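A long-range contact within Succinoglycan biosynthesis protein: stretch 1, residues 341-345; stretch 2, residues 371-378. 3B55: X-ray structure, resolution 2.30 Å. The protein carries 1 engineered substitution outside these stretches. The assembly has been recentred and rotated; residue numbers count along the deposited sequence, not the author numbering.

Stretch 1 (341-345) TSVYE
Stretch 2, residues 371-378: YNYIFGQV

The strand that includes Thr341 and Ser342 enters from earlier in the chain, and a helix beginning the second stretch at Tyr371 lies across it. The two axes approach to 7.3 Å with 81° between their N-to-C directions, so contact is confined to a small crossing that buries 298 Å² in total. The register centres on Tyr344 and Asn372, whose CA atoms are 5.2 Å apart. Helix phi/psi stay near -60/-50 from Asn372 to Ile374; Phe375 N donates to Tyr371 O (2.8 Å), and Gly376 N makes a weak bond to Asn372 O (2.7 Å).

Thr341 (phi/psi -110/153, chi1 p) is extended and lies beyond reach of the helix. At Ser342 (-142/152) the CA-to-CB bond points toward the helix, and with chi1 t OG faces the side-chain amide end of Asn372. The CA-to-CB bond of Val343 (-122/-178, chi1 m) points away from the helix, yet Val343 O is 2.9 Å from Asn372 OD1 as modelled, although the amide of Asn372 (chi1 m, chi2 -85°) is probably turned over.

Tyr344 (-145/-69) contributes most of the strand's buried surface. Its CA-to-CB bond points sideways, but chi1 of 180° and chi2 of 49° carry the ring across the helix, nearly at right angles to its axis. Tyr344 CD1 approaches Asn372 O at 3.3 Å, and Tyr344 CE1 lies 3.8 Å from CA of Tyr373 (chi1 t). Gly376 CA sits over the ring face, 3.7 Å from the Tyr344 centroid and 15° off its normal, a CH-pi contact in which one CA hydrogen meets the aromatic electrons. The lack of a side chain permits this closeness, since an ideal CB on Gly376 would fall 2.3 Å from Tyr344 CD1. Farther out, Gln377 (chi1 m, chi2 m, chi3 99°) starts away from the strand but bends back, placing its OE1 3.1 Å from Tyr344 OH.

The chain turns a corner at Glu345 (-124/159), whose exposed side chain stays clear of the helix.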

# COMPACT_ATOMS: atom_id res chain seq x y z
N THR A 341 11.21 -1.90 4.25
CA THR A 341 11.63 -2.58 5.48
C THR A 341 12.30 -3.88 5.08
O THR A 341 12.02 -4.43 4.01
CB THR A 341 10.44 -2.90 6.42
OG1 THR A 341 9.34 -3.41 5.67
CG2 THR A 341 10.02 -1.65 7.18
N SER A 342 13.21 -4.37 5.92
CA SER A 342 13.91 -5.60 5.62
C SER A 342 14.09 -6.42 6.90
O SER A 342 14.17 -5.87 8.00
CB SER A 342 15.25 -5.30 4.97
OG SER A 342 15.78 -6.46 4.34
N VAL A 343 14.17 -7.73 6.74
CA VAL A 343 14.30 -8.61 7.88
C VAL A 343 15.55 -9.47 7.83
O VAL A 343 16.35 -9.36 6.90
CB VAL A 343 13.06 -9.52 7.96
CG1 VAL A 343 11.82 -8.67 8.24
CG2 VAL A 343 12.90 -10.28 6.65
N TYR A 344 15.69 -10.34 8.83
CA TYR A 344 16.84 -11.23 8.92
C TYR A 344 16.46 -12.59 9.53
O TYR A 344 16.46 -13.60 8.84
CB TYR A 344 17.94 -10.57 9.74
CG TYR A 344 19.18 -11.41 9.90
CD1 TYR A 344 19.78 -12.02 8.80
CD2 TYR A 344 19.75 -11.62 11.16
CE1 TYR A 344 20.91 -12.82 8.94
CE2 TYR A 344 20.89 -12.41 11.31
CZ TYR A 344 21.46 -13.01 10.20
OH TYR A 344 22.59 -13.79 10.35
N GLU A 345 16.12 -12.60 10.82
CA GLU A 345 15.74 -13.85 11.47
C GLU A 345 14.37 -13.73 12.12
O GLU A 345 13.88 -12.63 12.38
CB GLU A 345 16.78 -14.23 12.54
CG GLU A 345 18.19 -14.46 12.01
CD GLU A 345 19.18 -14.84 13.11
OE1 GLU A 345 19.16 -14.19 14.17
OE2 GLU A 345 19.97 -15.79 12.90
N TYR A 371 20.94 -9.34 0.70
CA TYR A 371 20.82 -8.12 1.47
C TYR A 371 20.43 -8.43 2.91
O TYR A 371 20.84 -7.72 3.84
CB TYR A 371 19.77 -7.21 0.84
CG TYR A 371 20.21 -6.60 -0.48
CD1 TYR A 371 21.20 -5.63 -0.52
CD2 TYR A 371 19.60 -6.98 -1.68
CE1 TYR A 371 21.57 -5.03 -1.71
CE2 TYR A 371 19.97 -6.39 -2.87
CZ TYR A 371 20.94 -5.41 -2.89
OH TYR A 371 21.27 -4.79 -4.07
N ASN A 372 19.62 -9.47 3.09
CA ASN A 372 19.16 -9.89 4.42
C ASN A 372 20.32 -10.27 5.33
O ASN A 372 20.45 -9.76 6.45
CB ASN A 372 18.21 -11.08 4.27
CG ASN A 372 16.94 -10.72 3.53
OD1 ASN A 372 15.98 -10.24 4.13
ND2 ASN A 372 16.93 -10.94 2.22
N TYR A 373 21.17 -11.16 4.85
CA TYR A 373 22.33 -11.61 5.62
C TYR A 373 23.25 -10.43 5.92
O TYR A 373 23.66 -10.22 7.06
CB TYR A 373 23.13 -12.64 4.82
CG TYR A 373 24.32 -13.18 5.57
CD1 TYR A 373 24.19 -14.26 6.45
CD2 TYR A 373 25.59 -12.60 5.44
CE1 TYR A 373 25.27 -14.74 7.17
CE2 TYR A 373 26.69 -13.08 6.16
CZ TYR A 373 26.51 -14.15 7.03
OH TYR A 373 27.56 -14.63 7.77
N ILE A 374 23.59 -9.68 4.88
CA ILE A 374 24.48 -8.54 5.01
C ILE A 374 23.98 -7.49 5.99
O ILE A 374 24.71 -7.10 6.90
CB ILE A 374 24.78 -7.97 3.62
CG1 ILE A 374 25.59 -9.01 2.83
CG2 ILE A 374 25.54 -6.65 3.73
CD1 ILE A 374 25.83 -8.68 1.37
N PHE A 375 22.74 -7.02 5.82
CA PHE A 375 22.18 -6.04 6.75
C PHE A 375 21.98 -6.74 8.11
O PHE A 375 21.97 -6.09 9.16
CB PHE A 375 20.84 -5.50 6.24
CG PHE A 375 20.97 -4.32 5.32
CD1 PHE A 375 20.93 -3.02 5.83
CD2 PHE A 375 21.17 -4.50 3.96
CE1 PHE A 375 21.08 -1.93 4.98
CE2 PHE A 375 21.32 -3.42 3.11
CZ PHE A 375 21.28 -2.12 3.62
N GLY A 376 21.82 -8.05 8.07
CA GLY A 376 21.62 -8.82 9.29
C GLY A 376 22.85 -8.90 10.17
O GLY A 376 22.76 -9.32 11.32
N GLN A 377 24.01 -8.53 9.64
CA GLN A 377 25.24 -8.57 10.42
C GLN A 377 25.49 -7.27 11.20
O GLN A 377 26.45 -7.18 11.97
CB GLN A 377 26.44 -8.88 9.53
CG GLN A 377 26.37 -10.24 8.84
CD GLN A 377 26.01 -11.36 9.80
OE1 GLN A 377 24.85 -11.77 9.88
NE2 GLN A 377 26.99 -11.84 10.55
N VAL A 378 24.64 -6.27 10.98
CA VAL A 378 24.77 -5.01 11.70
C VAL A 378 24.37 -5.29 13.15
O VAL A 378 23.32 -5.87 13.40
CB VAL A 378 23.85 -3.93 11.11
CG1 VAL A 378 23.82 -2.70 12.01
CG2 VAL A 378 24.34 -3.55 9.71